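Local coordinates for protein nucleotidyl transferase (Methanothermobacter thermautotrophicus, PDB 6PLJ) that probably transfers nucleotidyl groups, as a MobA-like NTP transferase linked to the synthesis of the pseudomurein cell wall in a methanogenic archaeon, at residues A[55-60]-A[231-236]; A[216-221]-A[227-232]. All blocks are in the same frame, centred on the assembly; numbering follows the deposited sequence.

Overall arrangement
Both contacts lie on the C-terminal helix 223-236, and their centres are about 10 Å apart. In contact 2 the helix packs against 216-221, the loop that leads into it from strand 205-210. In contact 1 its last turns meet the hairpin of strands 56-57 and 60-61, far away in sequence. L57 joins the two: its CD1 packs on CA of R230 at 3.8 Å, and its CD2 lies 4.0 Å from CG2 of I229. D231 and H232 belong to both segments on the helix. A 1,2-ethanediol, probably from the crystallisation liquor, sits on D231. The bound sodium ion is about 12 Å from the side chain of I220.

Contact 1 (A[55-60]-A[231-236]); sequences LPLNGV and DHFLRT. With EDO (1,2-ethanediol), chain E.
The 55-60 hairpin turn comes up beside the end of helix 223-236, with CA of N58 and CA of F233 6.7 Å apart. F233 carries the contact on the helix side, and its CB points toward the turn. L57 covers one face of the phenyl ring. Its CD2 stands 4.0 Å from the ring centroid and 13° off the normal, a CH-pi contact. CG of L57 adds a second touch near CD2 of the ring. The two side chains cross at about a right angle. The end of L57 comes nearer the helix than its CB does: with CG anti to the backbone N (chi1 -155°) and the branch turned by chi2, CD2 comes over the ring.

N58 takes the edge of the same ring. Its CB is 3.7 Å from CD2 of F233, close to the ring plane. The amide plane is turned 80° from the phenyl plane, so the two flat groups do not stack. N58 and F233 each have a second conformer, so the finer detail of this edge contact holds for one of the two.

L57 to V60 form a type I' beta turn, the tight connection of a two-residue beta hairpin. The backbone N of L57 donates to O of V60 at 2.9 Å, and the backbone N of V60 donates to O of L57 at the same length. N58 and G59 both have positive phi, as this turn requires. The hairpin joins strands 56-57 and 60-61 just before helix 62-72. Further out, L57 also packs on Y226, V62, A65 and P134, while A135 touches F233. The hydroxyl of Y226 is hydrogen-bonded to O of P56, a polar tie between the same hairpin and an earlier turn of the helix.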
loop_
_atom_site.group_PDB
_atom_site.type_symbol
_atom_site.label_atom_id
_atom_site.label_comp_id
_atom_site.label_asym_id
_atom_site.label_seq_id
_atom_site.Cartn_x
_atom_site.Cartn_y
_atom_site.Cartn_z
ATOM N N LEU A 55 -7.674 13.681 0.345
ATOM C CA LEU A 55 -8.744 13.887 1.304
ATOM C C LEU A 55 -8.187 14.043 2.706
ATOM O O LEU A 55 -7.156 13.464 3.042
ATOM C CB LEU A 55 -9.743 12.728 1.263
ATOM C CG LEU A 55 -10.708 12.738 0.079
ATOM C CD1 LEU A 55 -11.380 11.385 -0.004
ATOM C CD2 LEU A 55 -11.725 13.854 0.219
ATOM N N PRO A 56 -8.865 14.841 3.543
ATOM C CA PRO A 56 -8.325 15.115 4.859
ATOM C C PRO A 56 -8.508 13.949 5.793
ATOM O O PRO A 56 -9.565 13.306 5.808
ATOM C CB PRO A 56 -9.168 16.288 5.352
ATOM C CG PRO A 56 -10.446 16.143 4.638
ATOM C CD PRO A 56 -10.083 15.628 3.279
ATOM N N LEU A 57 -7.481 13.721 6.596
ATOM C CA LEU A 57 -7.477 12.674 7.566
ATOM C C LEU A 57 -6.436 12.995 8.636
ATOM O O LEU A 57 -5.277 13.247 8.296
ATOM C CB LEU A 57 -7.106 11.368 6.856
ATOM C CG LEU A 57 -7.587 10.094 7.491
ATOM C CD1 LEU A 57 -9.108 10.002 7.424
ATOM C CD2 LEU A 57 -6.922 8.923 6.769
ATOM N N ASN A 58 -6.865 13.024 9.899
ATOM C CA ASN A 58 -5.955 13.176 11.040
ATOM C C ASN A 58 -5.171 14.510 10.972
ATOM O O ASN A 58 -3.979 14.558 11.306
ATOM C CB ASN A 58 -5.010 11.955 11.088
ATOM C CG ASN A 58 -4.612 11.554 12.502
ATOM O OD1 ASN A 58 -5.374 11.719 13.452
ATOM N ND2 ASN A 58 -3.421 10.981 12.634
ATOM N N GLY A 59 -5.833 15.582 10.526
ATOM C CA GLY A 59 -5.166 16.881 10.320
ATOM C C GLY A 59 -4.210 16.960 9.132
ATOM O O GLY A 59 -3.590 17.999 8.893
ATOM N N VAL A 60 -4.099 15.880 8.359
ATOM C CA VAL A 60 -3.219 15.840 7.188
ATOM C C VAL A 60 -4.058 15.288 6.031
ATOM O O VAL A 60 -5.267 15.513 5.998
ATOM C CB VAL A 60 -1.921 15.042 7.476
ATOM C CG1 VAL A 60 -1.068 15.783 8.503
ATOM C CG2 VAL A 60 -2.217 13.623 7.941
ATOM N N ASP A 231 -14.300 7.885 10.141
ATOM C CA ASP A 231 -15.029 7.625 11.391
ATOM C C ASP A 231 -14.164 6.892 12.414
ATOM O O ASP A 231 -14.225 7.185 13.620
ATOM C CB ASP A 231 -16.314 6.837 11.127
ATOM C CG ASP A 231 -17.395 7.672 10.442
ATOM O OD1 ASP A 231 -17.282 8.916 10.374
ATOM O OD2 ASP A 231 -18.355 7.053 9.953
ATOM N N HIS A 232 -13.359 5.946 11.944
ATOM C CA HIS A 232 -12.413 5.244 12.818
ATOM C C HIS A 232 -11.373 6.192 13.417
ATOM O O HIS A 232 -11.096 6.130 14.616
ATOM C CB HIS A 232 -11.729 4.134 12.028
ATOM C CG HIS A 232 -10.486 3.600 12.654
ATOM N ND1 HIS A 232 -10.492 2.865 13.813
ATOM C CD2 HIS A 232 -9.200 3.648 12.243
ATOM C CE1 HIS A 232 -9.256 2.492 14.102
ATOM N NE2 HIS A 232 -8.452 2.962 13.165
ATOM N N PHE A 233 -10.802 7.040 12.560
ATOM C CA PHE A 233 -9.812 8.041 12.971
ATOM C C PHE A 233 -10.406 9.016 14.002
ATOM O O PHE A 233 -9.775 9.284 15.032
ATOM C CB PHE A 233 -9.249 8.783 11.746
ATOM C CG PHE A 233 -8.042 8.114 11.123
ATOM C CD1 PHE A 233 -8.146 6.878 10.514
ATOM C CD2 PHE A 233 -6.803 8.737 11.143
ATOM C CE1 PHE A 233 -7.040 6.263 9.958
ATOM C CE2 PHE A 233 -5.695 8.134 10.579
ATOM C CZ PHE A 233 -5.813 6.898 9.981
ATOM N N LEU A 234 -11.623 9.497 13.754
ATOM C CA LEU A 234 -12.324 10.395 14.707
ATOM C C LEU A 234 -12.535 9.720 16.072
ATOM O O LEU A 234 -12.448 10.382 17.112
ATOM C CB LEU A 234 -13.661 10.885 14.143
ATOM C CG LEU A 234 -13.562 11.906 13.008
ATOM C CD1 LEU A 234 -14.889 12.053 12.285
ATOM C CD2 LEU A 234 -13.086 13.261 13.521
ATOM N N ARG A 235 -12.791 8.411 16.081
ATOM C CA ARG A 235 -12.969 7.676 17.346
ATOM C C ARG A 235 -11.686 7.516 18.128
ATOM O O ARG A 235 -11.693 7.673 19.347
ATOM C CB ARG A 235 -13.518 6.271 17.133
ATOM C CG ARG A 235 -15.003 6.198 16.923
ATOM C CD ARG A 235 -15.457 4.753 17.074
ATOM N NE ARG A 235 -14.876 3.889 16.044
ATOM C CZ ARG A 235 -15.363 3.723 14.808
ATOM N NH1 ARG A 235 -14.740 2.907 13.973
ATOM N NH2 ARG A 235 -16.451 4.359 14.396
ATOM N N THR A 236 -10.600 7.182 17.428
ATOM C CA THR A 236 -9.331 6.837 18.059
ATOM C C THR A 236 -8.395 8.043 18.195
ATOM O O THR A 236 -7.235 7.870 18.575
ATOM C CB THR A 236 -8.627 5.716 17.275
ATOM O OG1 THR A 236 -8.395 6.147 15.929
ATOM C CG2 THR A 236 -9.491 4.459 17.252
HETATM C C1 EDO E . -20.753 8.280 7.236
HETATM O O1 EDO E . -19.916 8.555 8.361
HETATM C C2 EDO E . -20.713 6.788 6.951
HETATM O O2 EDO E . -19.529 6.232 7.541
#

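Contact 2 (A[216-221]-A[227-232]); sequences ELVNIN and LRIRDH. With EDO (1,2-ethanediol), chain E.
CD1 of I229 reaches the 216-221 loop and meets V218 and I220. It lies 3.7 Å from CG1 of V218 and 3.7 Å from CG1 of I220. It also comes within 3.6 Å of the carbonyl O of V218, a van der Waals contact. The side chains of V218 and I229 run past each other in opposite directions. The other branch of V218 serves a second partner. CG2 lies over one face of the R228 guanidinium, toward its rim, and is 3.5 Å from NH1. Valine's first torsion splits the two methyls between these tasks: with CG1 anti to the backbone N (chi1 178°), CG2 is left beside that N. R228 is stretched out from CG to NE, which lays its guanidinium against CG2 of V218.

Around this contact, I215 touches R228, Y226 packs on I220, and the backbone of I220 is hydrogen-bonded to D132. E216 is tied down by S137, T140 and the backbone N of S212, which fixes the start of the loop. At the helix entry, OD2 of D225 accepts from the backbone N of N221.

On another side of the helix, OD2 of D231 accepts both hydroxyls of a 1,2-ethanediol, probably from the crystallisation liquor, from O1 at 2.7 Å and from O2 at 2.8 Å. With an alanine in place of D231, both diol hydroxyls would probably lose their acceptor and the small molecule would be poorly held.

V218 and I220 thus pack against I229 of the C-terminal helix 223-236. This is that helix packing on the loop that leads into it from strand 205-210, within the alpha/beta fold of a MobA-like transferase.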
loop_
_atom_site.group_PDB
_atom_site.type_symbol
_atom_site.label_atom_id
_atom_site.label_comp_id
_atom_site.label_asym_id
_atom_site.label_seq_id
_atom_site.Cartn_x
_atom_site.Cartn_y
_atom_site.Cartn_z
ATOM N N GLU A 216 -8.170 -1.892 8.931
ATOM C CA GLU A 216 -6.845 -1.909 8.289
ATOM C C GLU A 216 -6.875 -2.442 6.857
ATOM O O GLU A 216 -6.032 -2.055 6.039
ATOM C CB GLU A 216 -5.853 -2.718 9.130
ATOM C CG GLU A 216 -5.605 -2.119 10.506
ATOM C CD GLU A 216 -4.475 -2.798 11.255
ATOM O OE1 GLU A 216 -4.318 -4.022 11.128
ATOM O OE2 GLU A 216 -3.749 -2.082 11.980
ATOM N N LEU A 217 -7.860 -3.279 6.544
ATOM C CA LEU A 217 -8.008 -3.854 5.206
ATOM C C LEU A 217 -8.678 -2.919 4.205
ATOM O O LEU A 217 -8.739 -3.244 3.022
ATOM C CB LEU A 217 -8.824 -5.148 5.294
ATOM C CG LEU A 217 -8.080 -6.323 5.910
ATOM C CD1 LEU A 217 -9.023 -7.272 6.644
ATOM C CD2 LEU A 217 -7.297 -7.057 4.833
ATOM N N VAL A 218 -9.199 -1.787 4.662
ATOM C CA VAL A 218 -9.997 -0.927 3.802
ATOM C C VAL A 218 -9.130 -0.031 2.940
ATOM O O VAL A 218 -8.450 0.862 3.443
ATOM C CB VAL A 218 -10.979 -0.064 4.623
ATOM C CG1 VAL A 218 -11.780 0.876 3.714
ATOM C CG2 VAL A 218 -11.927 -0.956 5.426
ATOM N N ASN A 219 -9.147 -0.281 1.637
ATOM C CA ASN A 219 -8.593 0.661 0.667
ATOM C C ASN A 219 -9.735 1.547 0.187
ATOM O O ASN A 219 -10.875 1.086 0.054
ATOM C CB ASN A 219 -7.949 -0.062 -0.518
ATOM C CG ASN A 219 -8.901 -1.046 -1.186
ATOM O OD1 ASN A 219 -9.370 -1.970 -0.541
ATOM N ND2 ASN A 219 -9.222 -0.828 -2.443
ATOM N N ILE A 220 -9.423 2.808 -0.084
ATOM C CA ILE A 220 -10.420 3.789 -0.506
ATOM C C ILE A 220 -10.719 3.578 -1.981
ATOM O O ILE A 220 -9.979 4.054 -2.851
ATOM C CB ILE A 220 -9.985 5.222 -0.212
ATOM C CG1 ILE A 220 -9.787 5.385 1.292
ATOM C CG2 ILE A 220 -11.045 6.205 -0.729
ATOM C CD1 ILE A 220 -9.076 6.662 1.682
ATOM N N ASN A 221 -11.767 2.818 -2.247
ATOM C CA ASN A 221 -12.237 2.598 -3.599
ATOM C C ASN A 221 -13.474 3.447 -3.821
ATOM O O ASN A 221 -13.596 4.147 -4.831
ATOM C CB ASN A 221 -12.547 1.126 -3.818
ATOM C CG ASN A 221 -13.063 0.851 -5.209
ATOM O OD1 ASN A 221 -12.514 1.352 -6.193
ATOM N ND2 ASN A 221 -14.134 0.067 -5.304
ATOM N N LEU A 227 -15.176 7.459 4.264
ATOM C CA LEU A 227 -15.968 7.891 5.409
ATOM C C LEU A 227 -15.839 6.904 6.556
ATOM O O LEU A 227 -15.768 7.306 7.711
ATOM C CB LEU A 227 -17.430 8.086 5.035
ATOM C CG LEU A 227 -17.686 9.183 3.993
ATOM C CD1 LEU A 227 -19.157 9.183 3.622
ATOM C CD2 LEU A 227 -17.250 10.535 4.503
ATOM N N ARG A 228 -15.788 5.623 6.218
ATOM C CA ARG A 228 -15.572 4.564 7.206
ATOM C C ARG A 228 -14.227 4.731 7.927
ATOM O O ARG A 228 -14.138 4.636 9.141
ATOM C CB ARG A 228 -15.670 3.211 6.531
ATOM C CG ARG A 228 -15.483 2.036 7.461
ATOM C CD ARG A 228 -15.516 0.725 6.718
ATOM N NE ARG A 228 -15.187 -0.360 7.633
ATOM C CZ ARG A 228 -15.039 -1.631 7.299
ATOM N NH1 ARG A 228 -15.168 -2.031 6.036
ATOM N NH2 ARG A 228 -14.735 -2.520 8.246
ATOM N N ILE A 229 -13.174 4.995 7.167
ATOM C CA ILE A 229 -11.865 5.226 7.741
ATOM C C ILE A 229 -11.864 6.498 8.583
ATOM O O ILE A 229 -11.335 6.510 9.690
ATOM C CB ILE A 229 -10.784 5.297 6.644
ATOM C CG1 ILE A 229 -10.588 3.910 6.039
ATOM C CG2 ILE A 229 -9.482 5.861 7.202
ATOM C CD1 ILE A 229 -9.898 3.910 4.692
ATOM N N ARG A 230 -12.458 7.554 8.058
ATOM C CA ARG A 230 -12.494 8.833 8.796
ATOM C C ARG A 230 -13.202 8.626 10.142
ATOM O O ARG A 230 -12.757 9.148 11.103
ATOM C CB ARG A 230 -13.160 9.925 7.951
ATOM C CG ARG A 230 -13.297 11.271 8.646
ATOM C CD ARG A 230 -14.013 12.295 7.761
ATOM N NE ARG A 230 -15.453 12.171 7.884
ATOM C CZ ARG A 230 -16.353 12.840 7.172
ATOM N NH1 ARG A 230 -17.639 12.624 7.385
ATOM N NH2 ARG A 230 -15.978 13.698 6.239
ATOM N N ASP A 231 -14.300 7.885 10.141
ATOM C CA ASP A 231 -15.029 7.625 11.391
ATOM C C ASP A 231 -14.164 6.892 12.414
ATOM O O ASP A 231 -14.225 7.185 13.620
ATOM C CB ASP A 231 -16.314 6.837 11.127
ATOM C CG ASP A 231 -17.395 7.672 10.442
ATOM O OD1 ASP A 231 -17.282 8.916 10.374
ATOM O OD2 ASP A 231 -18.355 7.053 9.953
ATOM N N HIS A 232 -13.359 5.946 11.944
ATOM C CA HIS A 232 -12.413 5.244 12.818
ATOM C C HIS A 232 -11.373 6.192 13.417
ATOM O O HIS A 232 -11.096 6.130 14.616
ATOM C CB HIS A 232 -11.729 4.134 12.028
ATOM C CG HIS A 232 -10.486 3.600 12.654
ATOM N ND1 HIS A 232 -10.492 2.865 13.813
ATOM C CD2 HIS A 232 -9.200 3.648 12.243
ATOM C CE1 HIS A 232 -9.256 2.492 14.102
ATOM N NE2 HIS A 232 -8.452 2.962 13.165
HETATM C C1 EDO E . -20.753 8.280 7.236
HETATM O O1 EDO E . -19.916 8.555 8.361
HETATM C C2 EDO E . -20.713 6.788 6.951
HETATM O O2 EDO E . -19.529 6.232 7.541
#